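Local atomic coordinates of vacuolar protein sorting 29 (Cryptosporidium parvum, PDB entry 2A22), a protein that probably serves in the retromer complex that sorts and recycles membrane cargo, and has the fold of a calcineurin-like metallophosphoesterase. Residues L29-L34 and N57-T62; I144-H149 and L164-A169; S183-A188 and L196-L201. One frame throughout, in Å; residues are numbered along the deposited sequence.

Contact 1 (L29-L34 and N57-T62); sequences LLIGDL and NYVLCT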
ATOM      1  N   LEU A  29       0.533  -2.040   7.432  1.00 16.81           N
ATOM      2  CA  LEU A  29       0.774  -0.758   6.792  1.00 17.10           C
ATOM      3  C   LEU A  29       0.627  -0.913   5.272  1.00 15.39           C
ATOM      4  O   LEU A  29       1.271  -1.757   4.662  1.00 16.65           O
ATOM      5  CB  LEU A  29       2.159  -0.198   7.183  1.00 17.11           C
ATOM      6  CG  LEU A  29       2.677   0.990   6.342  1.00 17.52           C
ATOM      7  CD1 LEU A  29       1.785   2.237   6.542  1.00 13.36           C
ATOM      8  CD2 LEU A  29       4.157   1.313   6.679  1.00 20.77           C
ATOM      9  N   LEU A  30      -0.251  -0.110   4.683  1.00 16.54           N
ATOM     10  CA  LEU A  30      -0.462  -0.075   3.221  1.00 16.07           C
ATOM     11  C   LEU A  30       0.053   1.262   2.724  1.00 16.40           C
ATOM     12  O   LEU A  30      -0.398   2.327   3.186  1.00 17.02           O
ATOM     13  CB  LEU A  30      -1.947  -0.248   2.877  1.00 14.45           C
ATOM     14  CG  LEU A  30      -2.693  -1.359   3.652  1.00 14.27           C
ATOM     15  CD1 LEU A  30      -4.173  -1.417   3.273  1.00 11.65           C
ATOM     16  CD2 LEU A  30      -2.028  -2.703   3.358  1.00  9.50           C
ATOM     17  N   ILE A  31       1.021   1.212   1.806  1.00 14.68           N
ATOM     18  CA  ILE A  31       1.811   2.396   1.467  1.00 13.98           C
ATOM     19  C   ILE A  31       2.410   2.211   0.063  1.00 16.77           C
ATOM     20  O   ILE A  31       2.634   1.074  -0.379  1.00 18.40           O
ATOM     21  CB  ILE A  31       2.870   2.661   2.601  1.00 13.17           C
ATOM     22  CG1 ILE A  31       3.386   4.090   2.556  1.00 14.41           C
ATOM     23  CG2 ILE A  31       3.975   1.528   2.663  1.00 11.42           C
ATOM     24  CD1 ILE A  31       4.281   4.471   3.736  1.00 13.81           C
ATOM     25  N   GLY A  32       2.586   3.298  -0.681  1.00 14.76           N
ATOM     26  CA  GLY A  32       3.319   3.211  -1.937  1.00 13.77           C
ATOM     27  C   GLY A  32       3.391   4.536  -2.698  1.00 16.39           C
ATOM     28  O   GLY A  32       3.023   5.598  -2.174  1.00 12.62           O
ATOM     29  N   ASP A  33       3.914   4.470  -3.925  1.00 14.85           N
ATOM     30  CA  ASP A  33       3.948   5.625  -4.835  1.00 14.65           C
ATOM     31  C   ASP A  33       4.639   6.795  -4.161  1.00 14.64           C
ATOM     32  O   ASP A  33       4.124   7.933  -4.193  1.00 15.96           O
ATOM     33  CB  ASP A  33       2.522   5.973  -5.274  1.00 12.16           C
ATOM     34  CG  ASP A  33       1.963   4.937  -6.246  1.00 19.85           C
ATOM     35  OD1 ASP A  33       2.647   4.666  -7.259  1.00 19.17           O
ATOM     36  OD2 ASP A  33       0.875   4.384  -5.996  1.00 19.75           O
ATOM     37  N   LEU A  34       5.768   6.474  -3.513  1.00 13.06           N
ATOM     38  CA  LEU A  34       6.673   7.440  -2.894  1.00 13.24           C
ATOM     39  C   LEU A  34       7.340   8.281  -3.957  1.00 14.06           C
ATOM     40  O   LEU A  34       7.412   9.502  -3.825  1.00 14.18           O
ATOM     41  CB  LEU A  34       7.750   6.742  -2.040  1.00  8.80           C
ATOM     42  CG  LEU A  34       7.366   6.198  -0.653  1.00 16.50           C
ATOM     43  CD1 LEU A  34       6.379   5.008  -0.709  1.00 14.53           C
ATOM     44  CD2 LEU A  34       8.651   5.776   0.078  1.00 17.11           C
ATOM     45  N   ASN A  57       3.143  -5.093  12.076  1.00 16.82           N
ATOM     46  CA  ASN A  57       3.821  -6.368  11.867  1.00 17.52           C
ATOM     47  C   ASN A  57       3.741  -6.863  10.413  1.00 17.14           C
ATOM     48  O   ASN A  57       4.191  -7.968  10.112  1.00 18.34           O
ATOM     49  CB  ASN A  57       3.355  -7.449  12.882  1.00 14.30           C
ATOM     50  CG  ASN A  57       1.926  -7.879  12.647  1.00 15.83           C
ATOM     51  OD1 ASN A  57       1.109  -7.103  12.159  1.00 17.72           O
ATOM     52  ND2 ASN A  57       1.620  -9.138  12.941  1.00 16.34           N
ATOM     53  N   TYR A  58       3.172  -6.031   9.534  1.00 18.93           N
ATOM     54  CA  TYR A  58       3.139  -6.267   8.079  1.00 19.10           C
ATOM     55  C   TYR A  58       3.153  -4.943   7.327  1.00 19.98           C
ATOM     56  O   TYR A  58       2.532  -3.984   7.747  1.00 19.96           O
ATOM     57  CB  TYR A  58       1.884  -7.016   7.648  1.00 20.00           C
ATOM     58  CG  TYR A  58       1.866  -8.492   7.957  1.00 21.55           C
ATOM     59  CD1 TYR A  58       1.412  -8.954   9.203  1.00 21.36           C
ATOM     60  CD2 TYR A  58       2.276  -9.433   6.994  1.00 22.63           C
ATOM     61  CE1 TYR A  58       1.371 -10.328   9.511  1.00 21.05           C
ATOM     62  CE2 TYR A  58       2.248 -10.810   7.285  1.00 23.22           C
ATOM     63  CZ  TYR A  58       1.790 -11.242   8.549  1.00 20.69           C
ATOM     64  OH  TYR A  58       1.754 -12.586   8.853  1.00 20.98           O
ATOM     65  N   VAL A  59       3.880  -4.915   6.214  1.00 20.26           N
ATOM     66  CA  VAL A  59       3.908  -3.790   5.315  1.00 17.04           C
ATOM     67  C   VAL A  59       3.598  -4.368   3.960  1.00 17.29           C
ATOM     68  O   VAL A  59       4.257  -5.297   3.548  1.00 16.55           O
ATOM     69  CB  VAL A  59       5.308  -3.111   5.247  1.00 16.95           C
ATOM     70  CG1 VAL A  59       5.329  -1.964   4.189  1.00 13.10           C
ATOM     71  CG2 VAL A  59       5.729  -2.580   6.598  1.00 13.56           C
ATOM     72  N   LEU A  60       2.564  -3.836   3.296  1.00 16.83           N
ATOM     73  CA  LEU A  60       2.270  -4.169   1.901  1.00 16.93           C
ATOM     74  C   LEU A  60       2.437  -2.930   1.037  1.00 15.58           C
ATOM     75  O   LEU A  60       1.655  -1.982   1.094  1.00 14.82           O
ATOM     76  CB  LEU A  60       0.878  -4.775   1.742  1.00 17.76           C
ATOM     77  CG  LEU A  60       0.537  -5.918   2.711  1.00 21.24           C
ATOM     78  CD1 LEU A  60      -0.937  -6.318   2.530  1.00 14.32           C
ATOM     79  CD2 LEU A  60       1.474  -7.091   2.523  1.00 21.31           C
ATOM     80  N   CYS A  61       3.494  -2.931   0.255  1.00 17.68           N
ATOM     81  CA  CYS A  61       3.881  -1.733  -0.477  1.00 15.34           C
ATOM     82  C   CYS A  61       3.538  -1.871  -1.942  1.00 16.03           C
ATOM     83  O   CYS A  61       3.950  -2.837  -2.584  1.00 17.44           O
ATOM     84  CB  CYS A  61       5.374  -1.467  -0.302  1.00 18.78           C
ATOM     85  SG  CYS A  61       5.938  -0.060  -1.290  1.00 17.77           S
ATOM     86  N   THR A  62       2.795  -0.890  -2.466  1.00 16.81           N
ATOM     87  CA  THR A  62       2.237  -0.955  -3.823  1.00 18.08           C
ATOM     88  C   THR A  62       3.251  -0.639  -4.949  1.00 18.71           C
ATOM     89  O   THR A  62       2.898  -0.689  -6.130  1.00 18.29           O
ATOM     90  CB  THR A  62       1.021  -0.043  -3.947  1.00 17.17           C
ATOM     91  OG1 THR A  62       1.372   1.288  -3.489  1.00 19.09           O
ATOM     92  CG2 THR A  62      -0.158  -0.637  -3.101  1.00 12.30           C
TER
HETATM   93  O   HOH W   1       0.065   3.429  -3.723  1.00 18.27           O
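Leu29, Leu30 and Ile31 lie beside Val59, Leu60 and Cys61 as two neighbouring parallel strands, the first and last members of a beta-alpha-beta unit whose connection carries helix 48-52. The strand axes run 4.8 Å apart, and the backbone ladder alternates between the chains. Leu29 N gives its proton to Tyr58 O, and Leu29 O takes one from Leu60 N at 2.8 Å. The next rung, from Ile31 N to Leu60 O, is weak, but Thr62 N to Ile31 O restores a firm bond.

Leu30 shows how a side chain serves such a pair. Its CB stands on the same face as that of Leu60, the face that packs on Leu164 of the other sheet, with Met185 beside Leu30 on the neighbouring strand. CG is swung beside the backbone N (chi1 -45°), and from there the branches part: CD2 meets both CB and CD1 of Leu60, each at 3.9 Å, whereas CD1 leads away from that residue. The two leucines run alongside each other, and their hydrocarbon suits this buried face. On the other face the beta-branched Val59 spreads its two methyls to two neighbours, CG2 toward Leu29 CD2 and CG1 4.0 Å from Ile31 CG2, and this face packs against Ile77 of helix 68-77.

Beyond the strands the character turns polar, as at the C-terminal strand ends where metallophosphoesterases place their metal ligands. Gly32 suits its spot: the side of its CA where a side chain would point is taken by Thr62 OG1, 3.1 Å from Gly32 CA. Asp33 OD2 accepts from His149 N and also hydrogen-bonds to a water 2.6 Å away, which lies 2.5 Å from Thr62 OG1.

Contact 2 (I144-H149 and L164-A169); sequences ILVTGH and LNPGTA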
ATOM      1  N   ILE A 144      -9.024  -9.256  -0.040  1.00 20.47           N
ATOM      2  CA  ILE A 144      -8.735  -7.822  -0.054  1.00 18.60           C
ATOM      3  C   ILE A 144      -7.687  -7.590  -1.127  1.00 18.92           C
ATOM      4  O   ILE A 144      -6.667  -8.301  -1.198  1.00 21.52           O
ATOM      5  CB  ILE A 144      -8.212  -7.302   1.327  1.00 19.29           C
ATOM      6  CG1 ILE A 144      -9.202  -7.621   2.467  1.00 17.30           C
ATOM      7  CG2 ILE A 144      -7.886  -5.785   1.254  1.00 16.05           C
ATOM      8  CD1 ILE A 144      -8.646  -7.393   3.907  1.00 16.95           C
ATOM      9  N   LEU A 145      -7.949  -6.624  -1.989  1.00 18.43           N
ATOM     10  CA  LEU A 145      -6.977  -6.268  -3.021  1.00 17.43           C
ATOM     11  C   LEU A 145      -6.397  -4.865  -2.798  1.00 18.18           C
ATOM     12  O   LEU A 145      -7.138  -3.871  -2.719  1.00 14.28           O
ATOM     13  CB  LEU A 145      -7.608  -6.366  -4.409  1.00 16.66           C
ATOM     14  CG  LEU A 145      -6.719  -5.981  -5.595  1.00 16.69           C
ATOM     15  CD1 LEU A 145      -5.539  -6.987  -5.791  1.00 11.48           C
ATOM     16  CD2 LEU A 145      -7.541  -5.888  -6.885  1.00 15.14           C
ATOM     17  N   VAL A 146      -5.064  -4.798  -2.746  1.00 18.74           N
ATOM     18  CA  VAL A 146      -4.349  -3.529  -2.560  1.00 17.31           C
ATOM     19  C   VAL A 146      -3.547  -3.137  -3.819  1.00 18.73           C
ATOM     20  O   VAL A 146      -2.616  -3.845  -4.240  1.00 17.94           O
ATOM     21  CB  VAL A 146      -3.414  -3.617  -1.336  1.00 18.55           C
ATOM     22  CG1 VAL A 146      -2.793  -2.221  -1.012  1.00 14.19           C
ATOM     23  CG2 VAL A 146      -4.186  -4.186  -0.117  1.00 15.13           C
ATOM     24  N   THR A 147      -3.907  -2.008  -4.412  1.00 18.05           N
ATOM     25  CA  THR A 147      -3.224  -1.521  -5.611  1.00 17.48           C
ATOM     26  C   THR A 147      -2.907  -0.025  -5.450  1.00 19.61           C
ATOM     27  O   THR A 147      -3.481   0.652  -4.579  1.00 18.11           O
ATOM     28  CB  THR A 147      -4.096  -1.726  -6.874  1.00 18.92           C
ATOM     29  OG1 THR A 147      -5.263  -0.895  -6.777  1.00 14.69           O
ATOM     30  CG2 THR A 147      -4.537  -3.199  -7.008  1.00 14.92           C
ATOM     31  N   GLY A 148      -1.990   0.487  -6.275  1.00 19.73           N
ATOM     32  CA  GLY A 148      -1.637   1.908  -6.248  1.00 18.43           C
ATOM     33  C   GLY A 148      -1.729   2.545  -7.622  1.00 20.24           C
ATOM     34  O   GLY A 148      -2.792   2.541  -8.272  1.00 19.60           O
ATOM     35  N   HIS A 149      -0.604   3.106  -8.049  1.00 19.00           N
ATOM     36  CA  HIS A 149      -0.408   3.677  -9.378  1.00 19.15           C
ATOM     37  C   HIS A 149      -1.080   5.019  -9.674  1.00 19.13           C
ATOM     38  O   HIS A 149      -0.456   5.927 -10.211  1.00 19.70           O
ATOM     39  CB  HIS A 149      -0.704   2.659 -10.510  1.00 20.26           C
ATOM     40  CG  HIS A 149      -0.395   3.205 -11.864  1.00 19.33           C
ATOM     41  ND1 HIS A 149       0.898   3.451 -12.282  1.00 24.19           N
ATOM     42  CD2 HIS A 149      -1.205   3.651 -12.856  1.00 22.27           C
ATOM     43  CE1 HIS A 149       0.874   3.987 -13.490  1.00 23.70           C
ATOM     44  NE2 HIS A 149      -0.389   4.115 -13.863  1.00 26.57           N
ATOM     45  N   LEU A 164      -8.550  -1.454  -1.848  1.00 16.20           N
ATOM     46  CA  LEU A 164      -7.864  -0.340  -1.179  1.00 13.78           C
ATOM     47  C   LEU A 164      -6.769   0.218  -2.087  1.00 15.53           C
ATOM     48  O   LEU A 164      -6.092  -0.545  -2.799  1.00 15.02           O
ATOM     49  CB  LEU A 164      -7.257  -0.826   0.142  1.00 14.44           C
ATOM     50  CG  LEU A 164      -8.224  -1.627   1.061  1.00 15.89           C
ATOM     51  CD1 LEU A 164      -7.526  -2.224   2.234  1.00  9.87           C
ATOM     52  CD2 LEU A 164      -9.341  -0.719   1.563  1.00  8.68           C
ATOM     53  N   ASN A 165      -6.605   1.535  -2.063  1.00 11.49           N
ATOM     54  CA  ASN A 165      -5.479   2.199  -2.727  1.00 15.53           C
ATOM     55  C   ASN A 165      -5.011   3.222  -1.725  1.00 14.05           C
ATOM     56  O   ASN A 165      -5.767   4.122  -1.400  1.00 16.68           O
ATOM     57  CB  ASN A 165      -5.916   2.873  -4.046  1.00 14.78           C
ATOM     58  CG  ASN A 165      -4.768   3.554  -4.804  1.00 16.59           C
ATOM     59  OD1 ASN A 165      -3.797   4.043  -4.210  1.00 19.19           O
ATOM     60  ND2 ASN A 165      -4.904   3.617  -6.145  1.00 14.75           N
ATOM     61  N   PRO A 166      -3.795   3.037  -1.184  1.00 12.74           N
ATOM     62  CA  PRO A 166      -3.298   3.881  -0.118  1.00 14.25           C
ATOM     63  C   PRO A 166      -2.856   5.261  -0.602  1.00 16.49           C
ATOM     64  O   PRO A 166      -2.512   6.106   0.225  1.00 16.55           O
ATOM     65  CB  PRO A 166      -2.111   3.076   0.423  1.00 14.58           C
ATOM     66  CG  PRO A 166      -1.589   2.371  -0.739  1.00 14.24           C
ATOM     67  CD  PRO A 166      -2.823   1.977  -1.522  1.00 12.51           C
ATOM     68  N   GLY A 167      -2.928   5.499  -1.922  1.00 16.59           N
ATOM     69  CA  GLY A 167      -2.514   6.764  -2.510  1.00 15.10           C
ATOM     70  C   GLY A 167      -1.006   6.906  -2.536  1.00 16.57           C
ATOM     71  O   GLY A 167      -0.262   5.907  -2.362  1.00 15.97           O
ATOM     72  N   THR A 168      -0.549   8.137  -2.765  1.00 15.39           N
ATOM     73  CA  THR A 168       0.908   8.430  -2.742  1.00 14.19           C
ATOM     74  C   THR A 168       1.321   8.803  -1.327  1.00 14.80           C
ATOM     75  O   THR A 168       0.767   9.733  -0.747  1.00 15.02           O
ATOM     76  CB  THR A 168       1.306   9.578  -3.731  1.00 13.14           C
ATOM     77  OG1 THR A 168       2.620  10.026  -3.422  1.00 13.85           O
ATOM     78  CG2 THR A 168       0.321  10.787  -3.671  1.00 12.19           C
ATOM     79  N   ALA A 169       2.277   8.079  -0.758  1.00 14.46           N
ATOM     80  CA  ALA A 169       2.747   8.363   0.598  1.00 16.09           C
ATOM     81  C   ALA A 169       3.423   9.738   0.732  1.00 17.08           C
ATOM     82  O   ALA A 169       3.533  10.269   1.828  1.00 18.81           O
ATOM     83  CB  ALA A 169       3.752   7.291   1.025  1.00 15.71           C
TER
HETATM   84  O   HOH W   2      -7.576  -1.390  -5.218  1.00 32.42           O
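Ile144 and Leu164 make the closest apolar meeting between two parallel strands of the second sheet of the sandwich: CG2 of Ile144 lies 3.7 Å from CD1 of Leu164. The CG2 branch of Ile144 stands opposite its backbone N, while Leu164 has its CG turned beside the backbone N (chi1 -49°), which carries the branched end toward the isoleucine. Branched hydrocarbon suits this face, which packs against Met185, Met187 and Leu30 of the other sheet.

The backbone here is equally close-knit. Leu164 N donates to Leu145 O with an almost straight bond (174°), and Thr147 N donates to Leu164 O at 3.1 Å, so Leu164 holds the neighbouring strand through both its N-H and its carbonyl. On the same face Val146 CG1 approaches Pro166 CD at 4.2 Å, a looser touch.

On the Thr147 side of the strands a water donates to Thr147 OG1 and to Leu164 O, giving that carbonyl a second donor besides Thr147 N. The strand bridging ends after Val146 and Leu164. Pro166, which has no N-H to offer a neighbouring strand, sets its CD 3.4 Å from Thr147 O. Asn165 lays the face of its amide against that oxygen, CG 3.2 Å from Thr147 O, and its OD1 accepts from Gly167 N at 2.8 Å, an Asx turn. The positive phi of Gly167 is one that glycine adopts readily.

Close hydrocarbon and two near-straight backbone bonds thus contrast with the loose proline contact and the water-bridged side. The apolar face ties these strands to the other sheet, while polar groups gather at their C-terminal ends, consistent with the placing of His149, which with Asp87 and His120 may outline an empty metal site.

Contact 3 (S183-A188 and L196-L201); sequences SFMLMA and LYVYDL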
ATOM      1  N   SER A 183      -0.578  10.320   1.722  1.00 16.02           N
ATOM      2  CA  SER A 183      -1.507   9.429   2.447  1.00 17.65           C
ATOM      3  C   SER A 183      -0.932   8.027   2.583  1.00 17.79           C
ATOM      4  O   SER A 183       0.021   7.671   1.878  1.00 17.71           O
ATOM      5  CB  SER A 183      -2.873   9.350   1.746  1.00 16.37           C
ATOM      6  OG  SER A 183      -2.734   8.813   0.422  1.00 13.99           O
ATOM      7  N   PHE A 184      -1.520   7.252   3.502  1.00 16.42           N
ATOM      8  CA  PHE A 184      -1.251   5.834   3.674  1.00 15.10           C
ATOM      9  C   PHE A 184      -2.418   5.263   4.500  1.00 16.87           C
ATOM     10  O   PHE A 184      -3.302   6.016   4.953  1.00 14.04           O
ATOM     11  CB  PHE A 184       0.117   5.585   4.349  1.00 11.26           C
ATOM     12  CG  PHE A 184       0.185   6.059   5.794  1.00 18.10           C
ATOM     13  CD1 PHE A 184      -0.198   5.215   6.851  1.00 15.28           C
ATOM     14  CD2 PHE A 184       0.634   7.343   6.093  1.00 16.38           C
ATOM     15  CE1 PHE A 184      -0.129   5.645   8.183  1.00 17.23           C
ATOM     16  CE2 PHE A 184       0.692   7.796   7.405  1.00 15.35           C
ATOM     17  CZ  PHE A 184       0.320   6.934   8.464  1.00 17.85           C
ATOM     18  N   MET A 185      -2.403   3.947   4.700  1.00 15.90           N
ATOM     19  CA  MET A 185      -3.407   3.273   5.514  1.00 15.00           C
ATOM     20  C   MET A 185      -2.764   2.357   6.545  1.00 15.20           C
ATOM     21  O   MET A 185      -1.709   1.757   6.308  1.00 14.00           O
ATOM     22  CB  MET A 185      -4.338   2.446   4.640  1.00 13.36           C
ATOM     23  CG  MET A 185      -5.146   3.280   3.675  1.00 15.07           C
ATOM     24  SD  MET A 185      -5.988   2.207   2.542  1.00 15.30           S
ATOM     25  CE  MET A 185      -6.930   3.430   1.641  1.00 12.22           C
ATOM     26  N   LEU A 186      -3.407   2.256   7.694  1.00 16.88           N
ATOM     27  CA  LEU A 186      -3.034   1.239   8.662  1.00 17.16           C
ATOM     28  C   LEU A 186      -4.281   0.410   8.894  1.00 16.58           C
ATOM     29  O   LEU A 186      -5.333   0.956   9.203  1.00 18.44           O
ATOM     30  CB  LEU A 186      -2.474   1.867   9.937  1.00 14.68           C
ATOM     31  CG  LEU A 186      -1.022   2.378   9.865  1.00 17.06           C
ATOM     32  CD1 LEU A 186      -0.712   3.352  11.000  1.00 14.99           C
ATOM     33  CD2 LEU A 186      -0.057   1.203   9.937  1.00 14.68           C
ATOM     34  N   MET A 187      -4.173  -0.901   8.668  1.00 17.41           N
ATOM     35  CA  MET A 187      -5.329  -1.805   8.677  1.00 16.61           C
ATOM     36  C   MET A 187      -5.166  -2.804   9.824  1.00 18.19           C
ATOM     37  O   MET A 187      -4.226  -3.633   9.812  1.00 18.58           O
ATOM     38  CB  MET A 187      -5.420  -2.554   7.322  1.00 18.24           C
ATOM     39  CG  MET A 187      -6.614  -3.536   7.194  1.00 17.02           C
ATOM     40  SD  MET A 187      -6.767  -4.254   5.553  1.00 20.11           S
ATOM     41  CE  MET A 187      -8.123  -3.321   4.947  1.00 35.88           C
ATOM     42  N   ALA A 188      -6.053  -2.735  10.815  1.00 16.50           N
ATOM     43  CA  ALA A 188      -6.003  -3.688  11.929  1.00 14.65           C
ATOM     44  C   ALA A 188      -6.890  -4.872  11.572  1.00 17.70           C
ATOM     45  O   ALA A 188      -8.081  -4.705  11.275  1.00 15.86           O
ATOM     46  CB  ALA A 188      -6.483  -3.065  13.230  1.00 14.42           C
ATOM     47  N   LEU A 196     -10.010  -0.199   9.458  1.00 14.74           N
ATOM     48  CA  LEU A 196      -9.101   0.453   8.544  1.00 14.55           C
ATOM     49  C   LEU A 196      -8.964   1.926   8.898  1.00 16.59           C
ATOM     50  O   LEU A 196      -9.952   2.653   8.865  1.00 15.53           O
ATOM     51  CB  LEU A 196      -9.651   0.377   7.126  1.00 13.36           C
ATOM     52  CG  LEU A 196      -8.730   0.964   6.053  1.00 17.68           C
ATOM     53  CD1 LEU A 196      -7.448   0.099   5.892  1.00 12.76           C
ATOM     54  CD2 LEU A 196      -9.471   1.051   4.729  1.00 15.28           C
ATOM     55  N   TYR A 197      -7.735   2.363   9.173  1.00 14.93           N
ATOM     56  CA  TYR A 197      -7.434   3.786   9.330  1.00 14.71           C
ATOM     57  C   TYR A 197      -6.736   4.376   8.109  1.00 16.23           C
ATOM     58  O   TYR A 197      -5.682   3.910   7.690  1.00 15.90           O
ATOM     59  CB  TYR A 197      -6.584   3.976  10.568  1.00 15.27           C
ATOM     60  CG  TYR A 197      -7.292   3.505  11.815  1.00 16.88           C
ATOM     61  CD1 TYR A 197      -8.298   4.290  12.408  1.00 18.58           C
ATOM     62  CD2 TYR A 197      -6.975   2.271  12.403  1.00 17.69           C
ATOM     63  CE1 TYR A 197      -8.980   3.855  13.576  1.00 17.93           C
ATOM     64  CE2 TYR A 197      -7.633   1.839  13.575  1.00 20.17           C
ATOM     65  CZ  TYR A 197      -8.635   2.638  14.155  1.00 18.53           C
ATOM     66  OH  TYR A 197      -9.305   2.216  15.308  1.00 19.17           O
ATOM     67  N   VAL A 198      -7.355   5.397   7.532  1.00 16.19           N
ATOM     68  CA  VAL A 198      -6.858   6.035   6.345  1.00 16.92           C
ATOM     69  C   VAL A 198      -6.275   7.401   6.714  1.00 16.77           C
ATOM     70  O   VAL A 198      -6.998   8.286   7.196  1.00 16.39           O
ATOM     71  CB  VAL A 198      -8.006   6.196   5.318  1.00 17.12           C
ATOM     72  CG1 VAL A 198      -7.544   6.987   4.081  1.00 14.77           C
ATOM     73  CG2 VAL A 198      -8.551   4.808   4.909  1.00 16.20           C
ATOM     74  N   TYR A 199      -4.975   7.576   6.488  1.00 15.62           N
ATOM     75  CA  TYR A 199      -4.295   8.854   6.850  1.00 15.27           C
ATOM     76  C   TYR A 199      -4.047   9.708   5.605  1.00 15.22           C
ATOM     77  O   TYR A 199      -3.629   9.187   4.590  1.00 16.77           O
ATOM     78  CB  TYR A 199      -2.968   8.602   7.575  1.00 14.07           C
ATOM     79  CG  TYR A 199      -3.186   7.951   8.923  1.00 18.35           C
ATOM     80  CD1 TYR A 199      -3.277   8.714  10.069  1.00 16.78           C
ATOM     81  CD2 TYR A 199      -3.363   6.574   9.032  1.00 16.91           C
ATOM     82  CE1 TYR A 199      -3.515   8.118  11.316  1.00 24.07           C
ATOM     83  CE2 TYR A 199      -3.579   5.975  10.260  1.00 19.04           C
ATOM     84  CZ  TYR A 199      -3.681   6.759  11.391  1.00 20.92           C
ATOM     85  OH  TYR A 199      -3.926   6.170  12.590  1.00 20.64           O
ATOM     86  N   ASP A 200      -4.341  11.000   5.684  1.00 17.60           N
ATOM     87  CA  ASP A 200      -3.894  11.947   4.682  1.00 20.77           C
ATOM     88  C   ASP A 200      -3.426  13.261   5.313  1.00 23.40           C
ATOM     89  O   ASP A 200      -3.861  13.615   6.414  1.00 25.09           O
ATOM     90  CB  ASP A 200      -4.956  12.167   3.598  1.00 21.20           C
ATOM     91  CG  ASP A 200      -6.169  12.974   4.094  1.00 27.01           C
ATOM     92  OD1 ASP A 200      -6.590  12.825   5.247  1.00 29.10           O
ATOM     93  OD2 ASP A 200      -6.733  13.735   3.296  1.00 30.86           O
ATOM     94  N   LEU A 201      -2.515  13.947   4.625  1.00 22.53           N
ATOM     95  CA  LEU A 201      -1.964  15.197   5.100  1.00 22.17           C
ATOM     96  C   LEU A 201      -2.463  16.331   4.217  1.00 23.98           C
ATOM     97  O   LEU A 201      -2.133  16.387   3.039  1.00 23.09           O
ATOM     98  CB  LEU A 201      -0.420  15.160   5.081  1.00 20.48           C
ATOM     99  CG  LEU A 201       0.363  16.431   5.502  1.00 21.61           C
ATOM    100  CD1 LEU A 201      -0.050  16.904   6.878  1.00 24.26           C
ATOM    101  CD2 LEU A 201       1.852  16.152   5.524  1.00 21.38           C
TER
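Phe184 and Tyr199 form a hydrogen-bonded pair of an antiparallel hairpin, and their rings lie nearly parallel but slid apart, with planes at 14° and centroids separated by 4.8 Å. Little ring area overlaps; instead Tyr199 CB sits over one face of the phenylalanine, 3.9 Å from the ring centroid, as a CH-pi contact. The torsions explain the pose. Phe184 holds CG between its backbone N and carbonyl carbon (chi1 67°), which leans the ring across toward the partner strand, and Tyr199 has its own CG beside the backbone N (chi1 -66°). Its ring also receives Leu186 CD1 obliquely, at 4.0 Å from CE2. Aromatic rings suit this face because their flat faces pack closely on the neighbouring CB and ring.

On the opposite face the chains are flexible and apolar. Met185 is extended beyond CG and runs alongside Val198, so that both its CG and its CE come to 3.9 Å from Val198 CG2. Met187 starts straight but bends at its last torsion, bringing CE back to Leu196 CD1 at 3.6 Å; that one leucine methyl also meets Met187 CB. Flexible unbranched thioether chains can fit their shape to the packing between the sheets, where these methionines touch Leu164. At the end of the pair, small Ser183 fits close to the partner backbone, and its OG is hydrogen-bonded to Pro166 O.

Phe184 and Leu186 each pair N to O and O to N with their opposite numbers, Tyr199 and Tyr197, the alternation of an antiparallel ladder. It is the hairpin of strands 183-190 and 193-202 in the alpha-beta-beta-alpha sandwich, with one face on the other sheet.

From the N terminus, contact 1 closes the first loop, where the chain leaves strand 26-31, passes through helix 48-52 and returns as strand 58-61. Contact 2 comes next, spanning two strands, 154-158 and the start of 161-165, and ties strands 144-147 and 161-165 within the second sheet. Contact 3 closes last, as a tight hairpin. The three follow in series; none nests in or crosses another. Space joins what sequence separates: Leu30 N bonds to Met185 O, placing contacts 1 and 3 in one sheet, while Asp33 O with Thr168 OG1 and Thr168 O with Ser183 N fasten the loop that follows strand 161-165 to both.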